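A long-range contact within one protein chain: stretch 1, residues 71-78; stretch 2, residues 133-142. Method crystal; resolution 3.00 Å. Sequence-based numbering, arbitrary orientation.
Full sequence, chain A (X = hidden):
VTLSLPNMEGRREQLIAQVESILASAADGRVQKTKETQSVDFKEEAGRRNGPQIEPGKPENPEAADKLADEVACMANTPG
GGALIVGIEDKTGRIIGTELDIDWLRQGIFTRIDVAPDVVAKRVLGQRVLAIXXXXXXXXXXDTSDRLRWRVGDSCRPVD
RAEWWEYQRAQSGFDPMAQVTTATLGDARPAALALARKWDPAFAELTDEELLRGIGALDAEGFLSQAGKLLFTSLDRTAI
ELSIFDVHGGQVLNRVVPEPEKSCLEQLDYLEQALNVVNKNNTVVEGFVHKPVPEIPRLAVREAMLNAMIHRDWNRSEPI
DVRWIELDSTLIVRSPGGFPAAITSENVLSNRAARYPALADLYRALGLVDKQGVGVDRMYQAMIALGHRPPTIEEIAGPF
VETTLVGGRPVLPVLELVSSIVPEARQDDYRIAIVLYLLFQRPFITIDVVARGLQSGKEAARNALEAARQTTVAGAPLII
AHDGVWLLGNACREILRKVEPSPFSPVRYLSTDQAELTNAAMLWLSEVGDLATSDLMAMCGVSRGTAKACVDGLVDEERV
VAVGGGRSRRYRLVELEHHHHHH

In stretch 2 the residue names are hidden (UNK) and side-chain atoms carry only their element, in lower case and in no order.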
ATOM      1  N   GLU A  71      -6.965  -6.435 -14.962  1.00 11.54           N
ATOM      2  CA  GLU A  71      -6.222  -7.071 -16.036  1.00 14.33           C
ATOM      3  C   GLU A  71      -4.717  -6.819 -15.871  1.00 16.30           C
ATOM      4  O   GLU A  71      -3.904  -7.723 -16.068  1.00  7.29           O
ATOM      5  CB  GLU A  71      -6.704  -6.563 -17.396  1.00 13.38           C
ATOM      6  CG  GLU A  71      -6.265  -7.439 -18.572  1.00 24.06           C
ATOM      7  CD  GLU A  71      -7.025  -8.766 -18.657  1.00 33.00           C
ATOM      8  OE1 GLU A  71      -7.059  -9.520 -17.656  1.00 34.02           O
ATOM      9  OE2 GLU A  71      -7.585  -9.066 -19.737  1.00 40.82           O
ATOM     10  N   VAL A  72      -4.344  -5.596 -15.499  1.00 14.43           N
ATOM     11  CA  VAL A  72      -2.929  -5.275 -15.302  1.00 11.87           C
ATOM     12  C   VAL A  72      -2.324  -6.176 -14.231  1.00 10.66           C
ATOM     13  O   VAL A  72      -1.193  -6.623 -14.364  1.00  9.49           O
ATOM     14  CB  VAL A  72      -2.740  -3.803 -14.905  1.00 12.93           C
ATOM     15  CG1 VAL A  72      -1.272  -3.500 -14.675  1.00  4.10           C
ATOM     16  CG2 VAL A  72      -3.287  -2.924 -15.994  1.00  2.54           C
ATOM     17  N   ALA A  73      -3.073  -6.443 -13.170  1.00  9.66           N
ATOM     18  CA  ALA A  73      -2.560  -7.335 -12.150  1.00 19.03           C
ATOM     19  C   ALA A  73      -2.335  -8.735 -12.751  1.00 22.51           C
ATOM     20  O   ALA A  73      -1.390  -9.414 -12.367  1.00 19.47           O
ATOM     21  CB  ALA A  73      -3.507  -7.407 -10.961  1.00 17.55           C
ATOM     22  N   CYS A  74      -3.172  -9.188 -13.686  1.00 17.65           N
ATOM     23  CA  CYS A  74      -2.923 -10.516 -14.267  1.00 29.27           C
ATOM     24  C   CYS A  74      -1.570 -10.506 -14.900  1.00 31.38           C
ATOM     25  O   CYS A  74      -0.741 -11.378 -14.661  1.00 32.68           O
ATOM     26  CB  CYS A  74      -3.889 -10.874 -15.390  1.00 24.96           C
ATOM     27  SG  CYS A  74      -5.261 -11.906 -14.851  1.00 68.77           S
HETATM   28  N   MSE A  75      -1.375  -9.499 -15.737  1.00 32.97           N
HETATM   29  CA  MSE A  75      -0.153  -9.355 -16.479  1.00 30.04           C
HETATM   30  C   MSE A  75       1.042  -9.278 -15.567  1.00 28.76           C
HETATM   31  O   MSE A  75       1.874 -10.185 -15.551  1.00 22.26           O
HETATM   32  CB  MSE A  75      -0.221  -8.109 -17.344  1.00 31.35           C
HETATM   33  CG  MSE A  75       0.723  -8.167 -18.503  1.00 46.18           C
HETATM   34 SE   MSE A  75       0.221  -9.518 -19.773  1.00 59.31          SE
HETATM   35  CE  MSE A  75       1.294 -10.983 -19.149  1.00 58.76           C
ATOM     36  N   ALA A  76       1.119  -8.195 -14.802  1.00 29.11           N
ATOM     37  CA  ALA A  76       2.227  -7.995 -13.884  1.00 26.07           C
ATOM     38  C   ALA A  76       2.529  -9.249 -13.070  1.00 17.53           C
ATOM     39  O   ALA A  76       3.670  -9.470 -12.680  1.00 15.73           O
ATOM     40  CB  ALA A  76       1.929  -6.816 -12.957  1.00 13.33           C
ATOM     41  N   ASN A  77       1.512 -10.069 -12.828  1.00 14.81           N
ATOM     42  CA  ASN A  77       1.706 -11.292 -12.060  1.00 17.36           C
ATOM     43  C   ASN A  77       2.295 -12.416 -12.865  1.00 14.86           C
ATOM     44  O   ASN A  77       2.879 -13.323 -12.303  1.00 17.80           O
ATOM     45  CB  ASN A  77       0.396 -11.803 -11.474  1.00 25.38           C
ATOM     46  CG  ASN A  77      -0.070 -10.990 -10.311  1.00 31.86           C
ATOM     47  OD1 ASN A  77       0.730 -10.570  -9.479  1.00 37.27           O
ATOM     48  ND2 ASN A  77      -1.379 -10.773 -10.225  1.00 41.74           N
ATOM     49  N   THR A  78       2.114 -12.406 -14.174  1.00  6.45           N
ATOM     50  CA  THR A  78       2.685 -13.493 -14.953  1.00 13.47           C
ATOM     51  C   THR A  78       4.120 -13.098 -15.274  1.00 18.26           C
ATOM     52  O   THR A  78       4.393 -11.941 -15.599  1.00 25.59           O
ATOM     53  CB  THR A  78       1.945 -13.717 -16.267  1.00  6.46           C
ATOM     54  OG1 THR A  78       2.767 -13.250 -17.335  1.00 17.12           O
ATOM     55  CG2 THR A  78       0.659 -12.946 -16.304  1.00  2.54           C
ATOM     56  N   UNK A 133       1.791  -0.908 -21.111  1.00 20.17           N
ATOM     57  CA  UNK A 133       2.917  -1.803 -20.932  1.00 21.17           C
ATOM     58  C   UNK A 133       3.112  -2.079 -19.455  1.00 24.97           C
ATOM     59  O   UNK A 133       3.467  -1.188 -18.674  1.00 31.06           O
ATOM     60  c   UNK A 133       4.101  -0.973 -23.015  1.00 16.62           C
ATOM     61  o   UNK A 133       3.599  -0.398 -27.135  1.00 12.28           O
ATOM     62  c   UNK A 133       4.183  -1.181 -21.525  1.00 15.90           C
ATOM     63  c   UNK A 133       3.933   0.303 -23.550  1.00 16.64           C
ATOM     64  c   UNK A 133       3.962  -1.871 -25.268  1.00 21.82           C
ATOM     65  c   UNK A 133       4.116  -2.055 -23.890  1.00 16.98           C
ATOM     66  c   UNK A 133       3.774   0.499 -24.924  1.00 16.79           C
ATOM     67  c   UNK A 133       3.785  -0.589 -25.778  1.00 19.72           C
ATOM     68  N   UNK A 134       2.866  -3.321 -19.067  1.00 15.25           N
ATOM     69  CA  UNK A 134       3.021  -3.696 -17.678  1.00 14.98           C
ATOM     70  C   UNK A 134       4.192  -4.665 -17.508  1.00 14.17           C
ATOM     71  O   UNK A 134       4.297  -5.663 -18.215  1.00 13.97           O
ATOM     72  c   UNK A 134       1.885  -5.306 -16.057  1.00  3.23           C
ATOM     73  c   UNK A 134       0.812  -4.773 -18.259  1.00 12.24           C
ATOM     74  c   UNK A 134       1.658  -4.245 -17.121  1.00 14.33           C
ATOM     75  N   UNK A 135       5.097  -4.322 -16.589  1.00 17.36           N
ATOM     76  CA  UNK A 135       6.287  -5.120 -16.296  1.00 17.07           C
ATOM     77  C   UNK A 135       6.006  -6.157 -15.220  1.00 20.53           C
ATOM     78  O   UNK A 135       5.078  -5.996 -14.426  1.00 28.05           O
ATOM     79  c   UNK A 135       7.418  -4.209 -15.848  1.00 10.92           C
ATOM     80  N   UNK A 136       6.807  -7.219 -15.200  1.00 21.34           N
ATOM     81  CA  UNK A 136       6.648  -8.282 -14.216  1.00 14.38           C
ATOM     82  C   UNK A 136       6.851  -7.713 -12.815  1.00 21.23           C
ATOM     83  O   UNK A 136       7.827  -7.003 -12.556  1.00 17.06           O
ATOM     84  c   UNK A 136       7.654  -9.380 -14.479  1.00 14.13           C
ATOM     85  N   UNK A 137       5.921  -8.026 -11.919  1.00 19.05           N
ATOM     86  CA  UNK A 137       5.973  -7.539 -10.547  1.00 20.35           C
ATOM     87  C   UNK A 137       7.022  -8.277  -9.747  1.00 18.10           C
ATOM     88  O   UNK A 137       7.254  -9.458  -9.973  1.00 20.53           O
ATOM     89  c   UNK A 137       4.616  -7.712  -9.886  1.00 23.48           C
ATOM     90  N   UNK A 138       7.658  -7.596  -8.804  1.00 18.22           N
ATOM     91  CA  UNK A 138       8.674  -8.265  -8.004  1.00 21.38           C
ATOM     92  C   UNK A 138       8.017  -9.119  -6.918  1.00 21.31           C
ATOM     93  O   UNK A 138       8.688  -9.887  -6.224  1.00 15.19           O
ATOM     94  c   UNK A 138       9.627  -7.241  -7.394  1.00 17.99           C
ATOM     95  N   UNK A 139       6.697  -8.979  -6.782  1.00 20.52           N
ATOM     96  CA  UNK A 139       5.906  -9.739  -5.801  1.00 22.44           C
ATOM     97  C   UNK A 139       4.472  -9.786  -6.300  1.00 19.68           C
ATOM     98  O   UNK A 139       4.061  -8.933  -7.083  1.00 23.50           O
ATOM     99  c   UNK A 139       5.942  -9.065  -4.431  1.00 14.77           C
ATOM    100  c   UNK A 139       5.642  -6.958  -3.105  1.00 28.25           C
ATOM    101  o   UNK A 139       4.881  -7.277  -2.168  1.00 23.88           O
ATOM    102  o   UNK A 139       6.547  -6.104  -2.994  1.00 28.03           O
ATOM    103  c   UNK A 139       5.467  -7.643  -4.441  1.00 22.83           C
ATOM    104  N   UNK A 140       3.694 -10.783  -5.861  1.00 17.72           N
ATOM    105  CA  UNK A 140       2.305 -10.876  -6.316  1.00 14.23           C
ATOM    106  C   UNK A 140       1.492  -9.599  -6.151  1.00 10.18           C
ATOM    107  O   UNK A 140       1.569  -8.912  -5.133  1.00  3.73           O
ATOM    108  c   UNK A 140       2.647 -12.131  -4.319  1.00 22.54           C
ATOM    109  c   UNK A 140       1.743 -12.048  -5.509  1.00  8.22           C
ATOM    110  c   UNK A 140       4.009 -11.845  -4.900  1.00 11.61           C
ATOM    111  N   UNK A 141       0.715  -9.289  -7.182  1.00 12.47           N
ATOM    112  CA  UNK A 141      -0.129  -8.100  -7.191  1.00 16.81           C
ATOM    113  C   UNK A 141      -1.581  -8.554  -7.122  1.00 21.26           C
ATOM    114  O   UNK A 141      -2.102  -9.107  -8.091  1.00 20.74           O
ATOM    115  c   UNK A 141      -0.720  -5.998  -8.416  1.00  4.61           C
ATOM    116  c   UNK A 141       2.281  -6.392  -7.476  1.00 15.81           C
ATOM    117  c   UNK A 141       1.566  -6.971  -8.713  1.00 12.61           C
ATOM    118  c   UNK A 141       0.073  -7.277  -8.494  1.00 12.08           C
ATOM    119  N   UNK A 142      -2.227  -8.337  -5.979  1.00 21.50           N
ATOM    120  CA  UNK A 142      -3.625  -8.724  -5.815  1.00 28.79           C
ATOM    121  C   UNK A 142      -4.529  -7.707  -6.497  1.00 28.99           C
ATOM    122  O   UNK A 142      -4.247  -6.512  -6.463  1.00 33.88           O
ATOM    123  c   UNK A 142      -3.535 -10.160  -3.736  1.00 54.80           C
ATOM    124  o   UNK A 142      -3.061  -8.941  -1.735  1.00 64.84           O
ATOM    125  c   UNK A 142      -3.163 -10.074  -2.264  1.00 62.79           C
ATOM    126  o   UNK A 142      -2.965 -11.149  -1.644  1.00 54.64           O
ATOM    127  c   UNK A 142      -3.962  -8.830  -4.330  1.00 31.36           C
TER
HETATM  128  O   HOH W   1       6.058 -10.998 -11.770  1.00 10.34           O

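Position 133 carries one carbon leading to a ring of six carbons that bears one oxygen. The side chain points away from the helix and touches nothing on stretch 1. This is Tyr133.

Position 134 has three side-chain carbons, one carrying the other two. It points toward the helix. Its CB lies 3.9 Å from Val72 CG1, and its other carbons pack on Met75 and Ala76. A fork at the first carbon with no further atoms means valine. Val134 CG1 is 3.4 Å from Met75 CG, and Val134 CG2 is 3.4 Å from Ala76 CB. The strand ends here.

Position 135 has a single side-chain carbon, pointing away. Its backbone O receives a CA-H...O contact from Ala76 CA at 3.5 Å. It is Ala135.

Position 136 also has one carbon, set sideways. Its CA makes a CA-H...O contact with Ala76 O at 3.6 Å. It is Ala136, whose CA lies 4.4 Å from that of Ala76.

Position 137 again has one carbon, now toward the helix, with its CB 4.2 Å from Ala76 CB. It is Ala137. Its N donates a nearly straight hydrogen bond to Ala76 O at 2.8 Å. Water 1 donates to Ala76 O at 3.0 Å and to Ala137 O at 2.7 Å, bridging the two carbonyls.

Position 138 has one carbon, pointing away and out of contact. It is Ala138.

Position 139 has three carbons, the third carrying two oxygens. This is a carboxylate on a two-carbon stem, so Glu139. It points away from the helix.

Position 140 has three carbons that close a ring onto the backbone N. Its CA is 3.5 Å from Asn77 OD1. Only proline closes such a ring, so this is Pro140.

Position 141 has four carbons, forked at the first, with one arm two carbons long. It points toward the helix, and its carbons reach Ala73 and Ala76. This is isoleucine. Ile141 CG2 is 4.0 Å from Ala73 CB, and Ile141 CG1 is 4.3 Å from Ala76 CB.

Position 142 has three carbons, the third carrying two oxygens. It points away and is Glu142.

The contact joins apolar packing to three hydrogen bonds, one between backbones and two between the Asn77 side chain and the backbone of Ile141. Val134 and Ile141 bring carbon to the helix, where the small Ala76 side chain meets both. The Asn77 amide reads the backbone of Ile141 twice: Ile141 N donates to Asn77 OD1 at 2.6 Å, and Asn77 ND2 donates to Ile141 O at 2.8 Å. With the bond from Ala137 N to Ala76 O, these hold the loop against the last turn of the helix.

Stretch 2 (133-142) YVAAAAEPIE
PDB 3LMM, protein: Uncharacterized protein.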